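Local atomic coordinates of acidocalcisomal pyrophosphatase (Trypanosoma cruzi, PDB entry 5CUV), a protein that probably hydrolyses inorganic diphosphate to phosphate with the help of magnesium, as a soluble pyrophosphatase of trypanosome acidocalcisomes. Residues A[237-242]-A[248-253]; A[266-271]-A[358-363]. All blocks are in the same frame, centred on the assembly; numbering follows the deposited sequence.

Interaction 1: residues A[237-242]-A[248-253]; sequences KFEIAT and PIKQDI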
# COMPACT_ATOMS: atom_id res chain seq x y z
N LYS A 237 -31.68 -6.08 4.46
CA LYS A 237 -31.85 -6.06 3.04
C LYS A 237 -32.30 -4.77 2.40
O LYS A 237 -33.15 -4.06 2.90
CB LYS A 237 -32.79 -7.17 2.66
CG LYS A 237 -32.15 -8.49 2.78
CD LYS A 237 -33.15 -9.62 2.61
CE LYS A 237 -32.46 -10.89 2.98
NZ LYS A 237 -33.36 -12.05 3.18
N PHE A 238 -31.75 -4.51 1.23
CA PHE A 238 -32.03 -3.32 0.47
C PHE A 238 -31.97 -3.73 -0.98
O PHE A 238 -31.40 -4.76 -1.28
CB PHE A 238 -30.93 -2.33 0.71
CG PHE A 238 -31.00 -1.67 2.02
CD1 PHE A 238 -31.85 -0.55 2.22
CD2 PHE A 238 -30.28 -2.13 3.09
CE1 PHE A 238 -31.95 0.07 3.45
CE2 PHE A 238 -30.38 -1.51 4.35
CZ PHE A 238 -31.19 -0.44 4.53
N GLU A 239 -32.56 -2.95 -1.89
CA GLU A 239 -32.43 -3.22 -3.30
C GLU A 239 -32.93 -2.12 -4.20
O GLU A 239 -33.64 -1.21 -3.80
CB GLU A 239 -33.11 -4.50 -3.65
CG GLU A 239 -34.37 -4.32 -4.34
CD GLU A 239 -35.39 -5.20 -3.75
OE1 GLU A 239 -35.32 -6.44 -3.99
OE2 GLU A 239 -36.23 -4.65 -3.01
N ILE A 240 -32.50 -2.18 -5.44
CA ILE A 240 -32.92 -1.21 -6.42
C ILE A 240 -34.36 -1.51 -6.72
O ILE A 240 -34.69 -2.60 -7.08
CB ILE A 240 -32.14 -1.37 -7.70
CG1 ILE A 240 -30.68 -1.01 -7.42
CG2 ILE A 240 -32.79 -0.54 -8.82
CD1 ILE A 240 -29.72 -1.52 -8.48
N ALA A 241 -35.25 -0.55 -6.56
CA ALA A 241 -36.66 -0.84 -6.86
C ALA A 241 -36.83 -0.73 -8.38
O ALA A 241 -37.05 0.33 -8.91
CB ALA A 241 -37.60 0.16 -6.11
N THR A 242 -36.70 -1.85 -9.07
CA THR A 242 -36.86 -1.84 -10.52
C THR A 242 -38.29 -1.45 -10.89
O THR A 242 -38.54 -1.01 -12.02
CB THR A 242 -36.52 -3.21 -11.14
OG1 THR A 242 -37.24 -4.25 -10.48
CG2 THR A 242 -35.08 -3.50 -10.97
N PRO A 248 -35.15 4.07 -7.19
CA PRO A 248 -34.44 4.37 -5.94
C PRO A 248 -34.23 3.05 -5.22
O PRO A 248 -34.79 2.01 -5.62
CB PRO A 248 -35.44 5.19 -5.15
CG PRO A 248 -36.70 4.61 -5.54
CD PRO A 248 -36.50 4.61 -7.09
N ILE A 249 -33.43 3.10 -4.17
CA ILE A 249 -33.16 1.93 -3.41
C ILE A 249 -34.09 1.96 -2.27
O ILE A 249 -34.31 3.02 -1.67
CB ILE A 249 -31.74 1.91 -2.91
CG1 ILE A 249 -30.87 1.25 -3.97
CG2 ILE A 249 -31.62 1.05 -1.63
CD1 ILE A 249 -29.44 1.44 -3.70
N LYS A 250 -34.66 0.80 -1.99
CA LYS A 250 -35.58 0.68 -0.88
C LYS A 250 -35.16 -0.45 0.00
O LYS A 250 -34.33 -1.29 -0.37
CB LYS A 250 -36.97 0.45 -1.41
CG LYS A 250 -37.01 -0.57 -2.48
CD LYS A 250 -38.04 -1.63 -2.15
CE LYS A 250 -39.32 -1.31 -2.82
NZ LYS A 250 -39.81 -2.59 -3.42
N GLN A 251 -35.71 -0.46 1.20
CA GLN A 251 -35.42 -1.51 2.17
C GLN A 251 -36.43 -2.60 1.87
O GLN A 251 -37.50 -2.32 1.33
CB GLN A 251 -35.60 -0.96 3.59
CG GLN A 251 -35.20 -1.88 4.73
CD GLN A 251 -34.67 -1.06 5.93
OE1 GLN A 251 -35.06 0.10 6.16
NE2 GLN A 251 -33.78 -1.67 6.71
N ASP A 252 -36.07 -3.84 2.16
CA ASP A 252 -36.96 -4.95 1.92
C ASP A 252 -37.79 -5.12 3.17
O ASP A 252 -37.30 -5.64 4.20
CB ASP A 252 -36.21 -6.23 1.63
CG ASP A 252 -37.13 -7.37 1.23
OD1 ASP A 252 -38.32 -7.10 0.90
OD2 ASP A 252 -36.67 -8.53 1.23
N ILE A 253 -39.03 -4.65 3.08
CA ILE A 253 -39.98 -4.72 4.17
C ILE A 253 -41.13 -5.57 3.68
O ILE A 253 -41.63 -5.37 2.58
CB ILE A 253 -40.54 -3.35 4.50
CG1 ILE A 253 -39.43 -2.29 4.51
CG2 ILE A 253 -41.23 -3.41 5.82
CD1 ILE A 253 -38.33 -2.56 5.54
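Lys237 and Asp252 open the pairing of 237-242 with 248-253: Asp252 N donates to Lys237 O at 3.0 Å. Their side chains run side by side, CB of Lys237 3.7 Å from CB of Asp252, while the extended lysine carries its ammonium group on to a cation-pi contact with Tyr261. Phe238 faces Gln251 in a non-hydrogen-bonded pair. With its CG anti to the backbone N (chi1 -174°), Gln251 lays CG over one face of the ring; its amide, tilted 24° to the ring plane, brings NE2 within 3.6 Å of Phe238 CZ, and Tyr177 N binds OE1. Glu239 and Lys250 form the hydrogen-bonded pair, each N donating to the other's O at 2.9 Å. This is an antiparallel beta hairpin, whose second strand, 249-254, also pairs with strand 182-189 in the same sheet. On the face shared by Glu239 and Lys250, the bent lysine passes its CD 3.6 Å from Glu239 OE2, whereas NZ stays too far for a salt bridge. Ile240 returns to the face of Phe238, its CG1 4.1 Å from CG1 of Ile249, and its N is bound by Glu229. Beyond the strand, Ala241 N donates to Pro248 O at 2.8 Å, and the methyl of Ala241 rests on Lys250 CG.

Interaction 2: residues A[266-271]-A[358-363]; sequences MMWNYG and LDAIHE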
# COMPACT_ATOMS: atom_id res chain seq x y z
N MSE A 266 -23.25 -10.29 5.80
CA MSE A 266 -22.52 -10.32 4.68
C MSE A 266 -21.17 -9.87 4.73
O MSE A 266 -20.96 -9.00 5.26
CB MSE A 266 -23.29 -9.42 3.79
CG MSE A 266 -23.87 -9.90 2.48
SE MSE A 266 -22.78 -10.64 1.14
CE MSE A 266 -24.53 -11.00 0.98
N MSE A 267 -20.17 -10.36 4.17
CA MSE A 267 -18.95 -9.87 4.49
C MSE A 267 -18.22 -9.14 3.54
O MSE A 267 -17.22 -8.73 3.77
CB MSE A 267 -18.19 -11.05 4.75
CG MSE A 267 -18.50 -11.73 6.01
SE MSE A 267 -18.68 -13.58 6.39
CE MSE A 267 -18.39 -12.93 8.07
N TRP A 268 -18.80 -8.97 2.42
CA TRP A 268 -18.30 -8.09 1.41
C TRP A 268 -19.44 -7.16 1.07
O TRP A 268 -20.58 -7.34 1.52
CB TRP A 268 -17.97 -9.02 0.27
CG TRP A 268 -17.05 -10.09 0.71
CD1 TRP A 268 -15.68 -10.01 0.85
CD2 TRP A 268 -17.43 -11.37 1.26
NE1 TRP A 268 -15.19 -11.15 1.46
CE2 TRP A 268 -16.24 -11.99 1.72
CE3 TRP A 268 -18.65 -12.04 1.41
CZ2 TRP A 268 -16.25 -13.27 2.33
CZ3 TRP A 268 -18.67 -13.28 2.01
CH2 TRP A 268 -17.47 -13.89 2.47
N ASN A 269 -19.17 -6.14 0.29
CA ASN A 269 -20.22 -5.24 -0.08
C ASN A 269 -20.91 -6.01 -1.21
O ASN A 269 -20.24 -6.46 -2.17
CB ASN A 269 -19.61 -3.98 -0.61
CG ASN A 269 -18.97 -3.17 0.48
OD1 ASN A 269 -19.66 -2.78 1.42
ND2 ASN A 269 -17.65 -2.90 0.36
N TYR A 270 -22.22 -6.15 -1.09
CA TYR A 270 -23.01 -6.85 -2.06
C TYR A 270 -23.84 -5.82 -2.83
O TYR A 270 -24.47 -4.96 -2.24
CB TYR A 270 -23.93 -7.82 -1.34
CG TYR A 270 -24.63 -8.79 -2.24
CD1 TYR A 270 -23.94 -9.79 -2.89
CD2 TYR A 270 -26.01 -8.75 -2.38
CE1 TYR A 270 -24.61 -10.73 -3.66
CE2 TYR A 270 -26.70 -9.68 -3.13
CZ TYR A 270 -26.00 -10.67 -3.77
OH TYR A 270 -26.69 -11.61 -4.50
N GLY A 271 -23.86 -5.90 -4.15
CA GLY A 271 -24.65 -4.91 -4.84
C GLY A 271 -25.02 -5.32 -6.24
O GLY A 271 -25.27 -6.47 -6.56
N LEU A 358 -12.42 -16.41 -1.58
CA LEU A 358 -13.28 -17.17 -2.48
C LEU A 358 -13.94 -18.42 -1.74
O LEU A 358 -15.08 -18.76 -2.02
CB LEU A 358 -12.52 -17.56 -3.77
CG LEU A 358 -12.01 -16.41 -4.67
CD1 LEU A 358 -11.21 -17.01 -5.81
CD2 LEU A 358 -13.14 -15.52 -5.23
N ASP A 359 -13.26 -19.07 -0.80
CA ASP A 359 -13.94 -20.18 -0.10
C ASP A 359 -15.15 -19.70 0.73
O ASP A 359 -16.23 -20.33 0.72
CB ASP A 359 -13.03 -20.89 0.89
CG ASP A 359 -11.91 -21.59 0.25
OD1 ASP A 359 -12.04 -21.96 -0.94
OD2 ASP A 359 -10.88 -21.81 0.95
N ALA A 360 -14.95 -18.61 1.48
CA ALA A 360 -16.01 -18.13 2.32
C ALA A 360 -17.17 -17.60 1.46
O ALA A 360 -18.32 -17.77 1.79
CB ALA A 360 -15.48 -17.11 3.25
N ILE A 361 -16.87 -16.99 0.32
CA ILE A 361 -17.93 -16.48 -0.56
C ILE A 361 -18.78 -17.61 -1.08
O ILE A 361 -20.02 -17.54 -1.11
CB ILE A 361 -17.35 -15.75 -1.77
CG1 ILE A 361 -16.70 -14.47 -1.31
CG2 ILE A 361 -18.43 -15.50 -2.78
CD1 ILE A 361 -15.95 -13.79 -2.34
N HIS A 362 -18.07 -18.66 -1.52
CA HIS A 362 -18.71 -19.83 -2.07
C HIS A 362 -19.58 -20.54 -1.05
O HIS A 362 -20.72 -20.88 -1.32
CB HIS A 362 -17.69 -20.80 -2.62
CG HIS A 362 -18.29 -22.11 -3.03
ND1 HIS A 362 -18.45 -22.46 -4.35
CD2 HIS A 362 -18.87 -23.09 -2.31
CE1 HIS A 362 -19.11 -23.59 -4.43
NE2 HIS A 362 -19.38 -24.00 -3.20
N GLU A 363 -19.04 -20.73 0.14
CA GLU A 363 -19.78 -21.43 1.18
C GLU A 363 -20.95 -20.57 1.69
O GLU A 363 -22.04 -21.08 1.97
CB GLU A 363 -18.82 -21.82 2.30
CG GLU A 363 -19.49 -22.58 3.44
CD GLU A 363 -19.75 -24.07 3.14
OE1 GLU A 363 -19.74 -24.50 1.95
OE2 GLU A 363 -19.98 -24.80 4.13
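The indole of Trp268 receives the side chain of Ile361 on one face and the CB of its own neighbour, the selenomethionine Met267, on the other. Ile361 comes in through CG1, which sits 3.7 Å from the centroid of the six-membered ring and only 6° off the ring normal, a CH-pi contact over the face. All six carbons of that ring lie at much the same distance from CG1, CZ2 for instance at 3.9 Å. Ala360 joins in near CH2 of the same ring: its CB lies 3.9 Å from Trp268 CH2, and the peptide that links it to Ile361 passes close by, Ile361 N being 3.8 Å from CH2. Trp268 has CG anti to its carbonyl carbon (chi1 -55°), which swings the indole toward the helix. The contact is small, and its side-chain part is apolar. It sets the residue just before strand 269-272, part of the mixed sheet of the pyrophosphatase domain, against helix 357-367, one turn of which is marked here by the bond from His362 N to Leu358 O. Ile298, from the neighbouring strand 296-299, touches both Trp268 and Ile361, while Cys357 of the helix also packs on the indole. Trp233 of the third subunit meets the Trp268 ring with the planes at about 45° and packs on Ala360 as well, which places this layer of sheet and helix at a subunit boundary. Two residues on from the indole, Tyr270 OH is hydrogen-bonded to Lys330 NZ and weakly to Asp296, one of the magnesium ligands.

How the interactions relate
Interaction 1 closes before interaction 2 opens along the chain, and their centres lie 20 Å apart, with nearest atoms about 6 Å from each other and no direct touch. Glu229 connects them: its carboxylate takes the N of Ile240 in interaction 1, and its backbone bonds to Tyr270 in interaction 2. Both come near the magnesium ion bound by Asp291, Asp296 and Asp328: the side chain of Glu239 is about 10 Å from the ion and that of Ile361 about 13 Å. The side chain of Asp296 lies about 8 Å from that of Ile240 and about 11 Å from that of Ile361. Neither contact supplies a metal ligand.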